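Long-range contact in pyruvate kinase 1 (Trypanosoma brucei brucei, PDB 4KCT), which catalyses the transfer of phosphate from phosphoenolpyruvate to ADP, yielding pyruvate and ATP, and has an intrinsic activity that decarboxylates oxaloacetate: residues 478-483 with 491-496. Sequence-based numbering, arbitrary orientation.
Sequences VVVHAD and NQTRLI. With FDP (2,6-di-O-phosphono-beta-D-fructofuranose), chain F.
A histidine ring held in its own plane from both nitrogens distinguishes this antiparallel strand pair. With CG of His481 in the crowded position between backbone N and carbonyl carbon (chi1 51°), the ring lies alongside Gln492. ND1 donates to the carbonyl O of Ala482 at 2.7 Å, approaching from above the carbonyl plane, while NE2 accepts from NH2 of Arg494 at 2.9 Å. These two bonds are consistent with a neutral ring protonated at ND1, which the nearby guanidinium would probably favour. Arg494 reaches the ring by bending at chi3 (-79°); its guanidinium stands 72° from the imidazole plane, and Ile496 CD1 lies over the centre of the guanidinium, 3.4 Å above its plane. On this face, over one side of the imidazole, a water donates to Val479 O and Gln492 OE1 and accepts from Arg494 NE, tying the side chains to the backbone.

In the backbone, Val479 and Arg494 form a hydrogen-bonded pair, whereas the Gln492 N to His481 O bond is weak. On the other face, Val478 CG1 presses unusually tightly on Thr493 CG2, at 3.3 Å, and Val480 CG2 flanks the same methyl; Thr493 and Val480 here pack against helix 377-392. Past the strand ends, Asn491 OD1 accepts from Asp483 N and its ND2 meets Asp483 OD2 at 3.0 Å from above the carboxylate plane. Asp483 OD1 takes the amides of Ser485 and Val486. Asp483 OD2 and Arg494 NH1 form reciprocal salt bridges with a neighbouring subunit, whose strand pairs with Gln492, Thr493 and Arg494.

Ala482 N donates to FDP O3 at 3.0 Å, so this beta hairpin of the pyruvate kinase alpha/beta domain, its second strand outermost within its own chain, joins the sugar bisphosphate pocket to the subunit interface.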
ATOM      1  N   VAL A 478     -17.081  -6.899  22.271  1.00 15.75           N
ATOM      2  CA  VAL A 478     -15.998  -6.007  22.704  1.00 14.36           C
ATOM      3  C   VAL A 478     -16.601  -4.913  23.572  1.00 16.90           C
ATOM      4  O   VAL A 478     -17.528  -4.214  23.143  1.00 17.15           O
ATOM      5  CB  VAL A 478     -15.243  -5.380  21.505  1.00 14.40           C
ATOM      6  CG1 VAL A 478     -14.101  -4.462  22.022  1.00 13.73           C
ATOM      7  CG2 VAL A 478     -14.686  -6.493  20.592  1.00 14.34           C
ATOM      8  N   VAL A 479     -16.090  -4.769  24.796  1.00 14.85           N
ATOM      9  CA  VAL A 479     -16.748  -3.934  25.817  1.00 14.90           C
ATOM     10  C   VAL A 479     -15.789  -2.822  26.231  1.00 15.79           C
ATOM     11  O   VAL A 479     -14.681  -3.089  26.689  1.00 14.91           O
ATOM     12  CB  VAL A 479     -17.103  -4.754  27.060  1.00 16.36           C
ATOM     13  CG1 VAL A 479     -17.773  -3.880  28.127  1.00 16.87           C
ATOM     14  CG2 VAL A 479     -17.981  -5.941  26.675  1.00 15.37           C
ATOM     15  N   VAL A 480     -16.252  -1.584  26.129  1.00 14.46           N
ATOM     16  CA  VAL A 480     -15.394  -0.423  26.332  1.00 15.00           C
ATOM     17  C   VAL A 480     -16.007   0.447  27.440  1.00 15.18           C
ATOM     18  O   VAL A 480     -17.180   0.851  27.353  1.00 14.44           O
ATOM     19  CB  VAL A 480     -15.295   0.414  25.041  1.00 15.59           C
ATOM     20  CG1 VAL A 480     -14.522   1.726  25.297  1.00 14.86           C
ATOM     21  CG2 VAL A 480     -14.642  -0.414  23.908  1.00 15.16           C
ATOM     22  N   HIS A 481     -15.217   0.734  28.472  1.00 14.41           N
ATOM     23  CA  HIS A 481     -15.586   1.730  29.499  1.00 15.76           C
ATOM     24  C   HIS A 481     -14.351   2.051  30.304  1.00 17.07           C
ATOM     25  O   HIS A 481     -13.243   1.744  29.865  1.00 17.73           O
ATOM     26  CB  HIS A 481     -16.735   1.229  30.402  1.00 15.16           C
ATOM     27  CG  HIS A 481     -16.503  -0.147  31.005  1.00 17.60           C
ATOM     28  ND1 HIS A 481     -15.669  -0.360  32.071  1.00 16.17           N
ATOM     29  CD2 HIS A 481     -17.106  -1.376  30.729  1.00 15.01           C
ATOM     30  CE1 HIS A 481     -15.705  -1.676  32.411  1.00 16.99           C
ATOM     31  NE2 HIS A 481     -16.603  -2.289  31.621  1.00 16.58           N
ATOM     32  N   ALA A 482     -14.500   2.661  31.487  1.00 16.27           N
ATOM     33  CA  ALA A 482     -13.291   2.944  32.304  1.00 18.34           C
ATOM     34  C   ALA A 482     -13.037   1.820  33.311  1.00 20.61           C
ATOM     35  O   ALA A 482     -13.926   0.991  33.565  1.00 18.66           O
ATOM     36  CB  ALA A 482     -13.402   4.279  33.009  1.00 16.95           C
ATOM     37  N   ASP A 483     -11.794   1.710  33.774  1.00 20.92           N
ATOM     38  CA  ASP A 483     -11.493   0.796  34.866  1.00 21.97           C
ATOM     39  C   ASP A 483     -12.029   1.404  36.159  1.00 24.50           C
ATOM     40  O   ASP A 483     -12.829   2.362  36.129  1.00 22.56           O
ATOM     41  CB  ASP A 483      -9.986   0.483  34.949  1.00 20.48           C
ATOM     42  CG  ASP A 483      -9.139   1.716  35.316  1.00 23.37           C
ATOM     43  OD1 ASP A 483      -9.704   2.700  35.859  1.00 24.08           O
ATOM     44  OD2 ASP A 483      -7.917   1.710  35.027  1.00 23.35           O
ATOM     45  N   ASN A 491     -10.881   4.099  29.471  1.00 17.40           N
ATOM     46  CA  ASN A 491      -9.464   3.751  29.286  1.00 15.70           C
ATOM     47  C   ASN A 491      -9.250   2.251  29.134  1.00 16.19           C
ATOM     48  O   ASN A 491      -8.118   1.779  29.209  1.00 16.70           O
ATOM     49  CB  ASN A 491      -8.612   4.279  30.458  1.00 16.51           C
ATOM     50  CG  ASN A 491      -8.815   3.481  31.739  1.00 19.40           C
ATOM     51  OD1 ASN A 491      -9.945   3.120  32.091  1.00 18.64           O
ATOM     52  ND2 ASN A 491      -7.696   3.114  32.402  1.00 18.32           N
ATOM     53  N   GLN A 492     -10.332   1.502  28.937  1.00 14.39           N
ATOM     54  CA  GLN A 492     -10.265   0.041  29.054  1.00 15.43           C
ATOM     55  C   GLN A 492     -11.114  -0.591  27.924  1.00 16.12           C
ATOM     56  O   GLN A 492     -12.215  -0.130  27.659  1.00 14.44           O
ATOM     57  CB  GLN A 492     -10.833  -0.390  30.423  1.00 15.11           C
ATOM     58  CG  GLN A 492     -10.899  -1.905  30.606  1.00 16.37           C
ATOM     59  CD  GLN A 492     -11.448  -2.296  31.961  1.00 19.25           C
ATOM     60  OE1 GLN A 492     -12.604  -2.748  32.087  1.00 20.53           O
ATOM     61  NE2 GLN A 492     -10.640  -2.126  32.978  1.00 14.27           N
ATOM     62  N   THR A 493     -10.610  -1.669  27.314  1.00 15.31           N
ATOM     63  CA  THR A 493     -11.418  -2.525  26.423  1.00 17.22           C
ATOM     64  C   THR A 493     -11.249  -3.955  26.883  1.00 18.31           C
ATOM     65  O   THR A 493     -10.120  -4.372  27.215  1.00 18.73           O
ATOM     66  CB  THR A 493     -10.848  -2.528  24.980  1.00 25.08           C
ATOM     67  OG1 THR A 493     -10.426  -1.215  24.599  1.00 34.05           O
ATOM     68  CG2 THR A 493     -11.885  -3.058  23.974  1.00 21.79           C
ATOM     69  N   ARG A 494     -12.321  -4.742  26.787  1.00 16.30           N
ATOM     70  CA  ARG A 494     -12.304  -6.175  27.210  1.00 17.20           C
ATOM     71  C   ARG A 494     -13.009  -6.962  26.109  1.00 17.14           C
ATOM     72  O   ARG A 494     -14.012  -6.492  25.576  1.00 17.91           O
ATOM     73  CB  ARG A 494     -13.144  -6.376  28.474  1.00 18.51           C
ATOM     74  CG  ARG A 494     -12.604  -5.728  29.723  1.00 22.71           C
ATOM     75  CD  ARG A 494     -13.421  -6.165  30.907  1.00 20.84           C
ATOM     76  NE  ARG A 494     -14.690  -5.456  31.033  1.00 19.10           N
ATOM     77  CZ  ARG A 494     -15.713  -5.935  31.736  1.00 22.38           C
ATOM     78  NH1 ARG A 494     -15.602  -7.122  32.332  1.00 21.12           N
ATOM     79  NH2 ARG A 494     -16.785  -5.200  31.937  1.00 18.22           N
ATOM     80  N   LEU A 495     -12.574  -8.187  25.869  1.00 14.30           N
ATOM     81  CA  LEU A 495     -13.364  -9.128  25.076  1.00 16.38           C
ATOM     82  C   LEU A 495     -14.070 -10.059  26.032  1.00 17.10           C
ATOM     83  O   LEU A 495     -13.424 -10.721  26.823  1.00 19.06           O
ATOM     84  CB  LEU A 495     -12.474  -9.962  24.155  1.00 18.16           C
ATOM     85  CG  LEU A 495     -11.556  -9.235  23.173  1.00 25.53           C
ATOM     86  CD1 LEU A 495     -11.325 -10.038  21.892  1.00 23.39           C
ATOM     87  CD2 LEU A 495     -12.050  -7.852  22.866  1.00 22.44           C
ATOM     88  N   ILE A 496     -15.393 -10.107  25.947  1.00 18.19           N
ATOM     89  CA  ILE A 496     -16.201 -10.913  26.854  1.00 21.83           C
ATOM     90  C   ILE A 496     -17.043 -11.885  26.030  1.00 23.40           C
ATOM     91  O   ILE A 496     -17.587 -11.502  24.993  1.00 20.47           O
ATOM     92  CB  ILE A 496     -17.119 -10.000  27.679  1.00 26.86           C
ATOM     93  CG1 ILE A 496     -16.264  -9.167  28.635  1.00 29.29           C
ATOM     94  CG2 ILE A 496     -18.138 -10.819  28.477  1.00 30.05           C
ATOM     95  CD1 ILE A 496     -17.044  -8.066  29.320  1.00 39.99           C
TER
HETATM   96  P1  FDP F1004     -18.773   6.315  34.193  1.00 22.06           P
HETATM   97  O1P FDP F1004     -18.496   4.833  34.338  1.00 20.29           O
HETATM   98  O2P FDP F1004     -20.236   6.597  33.962  1.00 22.12           O
HETATM   99  O3P FDP F1004     -18.097   7.200  35.228  1.00 22.37           O
HETATM  100  O1  FDP F1004     -15.967   8.249  34.012  1.00 22.00           O
HETATM  101  C1  FDP F1004     -15.754   6.941  33.474  1.00 19.84           C
HETATM  102  C2  FDP F1004     -16.731   6.722  32.325  1.00 20.55           C
HETATM  103  O2  FDP F1004     -18.118   6.759  32.761  1.00 19.92           O
HETATM  104  C3  FDP F1004     -16.464   5.431  31.558  1.00 17.47           C
HETATM  105  O3  FDP F1004     -16.912   4.282  32.272  1.00 18.76           O
HETATM  106  C4  FDP F1004     -17.303   5.671  30.314  1.00 18.40           C
HETATM  107  O4  FDP F1004     -16.978   4.781  29.231  1.00 18.18           O
HETATM  108  C5  FDP F1004     -16.947   7.116  30.002  1.00 17.59           C
HETATM  109  O5  FDP F1004     -16.562   7.717  31.293  1.00 18.25           O
HETATM  110  C6  FDP F1004     -18.134   7.850  29.390  1.00 18.19           C
HETATM  111  O6  FDP F1004     -17.654   9.079  28.840  1.00 20.97           O
HETATM  112  P2  FDP F1004     -18.606   9.913  27.830  1.00 22.48           P
HETATM  113  O4P FDP F1004     -18.737   9.018  26.586  1.00 17.32           O
HETATM  114  O5P FDP F1004     -19.877  10.082  28.603  1.00 19.16           O
HETATM  115  O6P FDP F1004     -17.841  11.185  27.562  1.00 20.09           O
HETATM  116  O   HOH W   1     -14.314  -2.678  29.511  1.00 16.81           O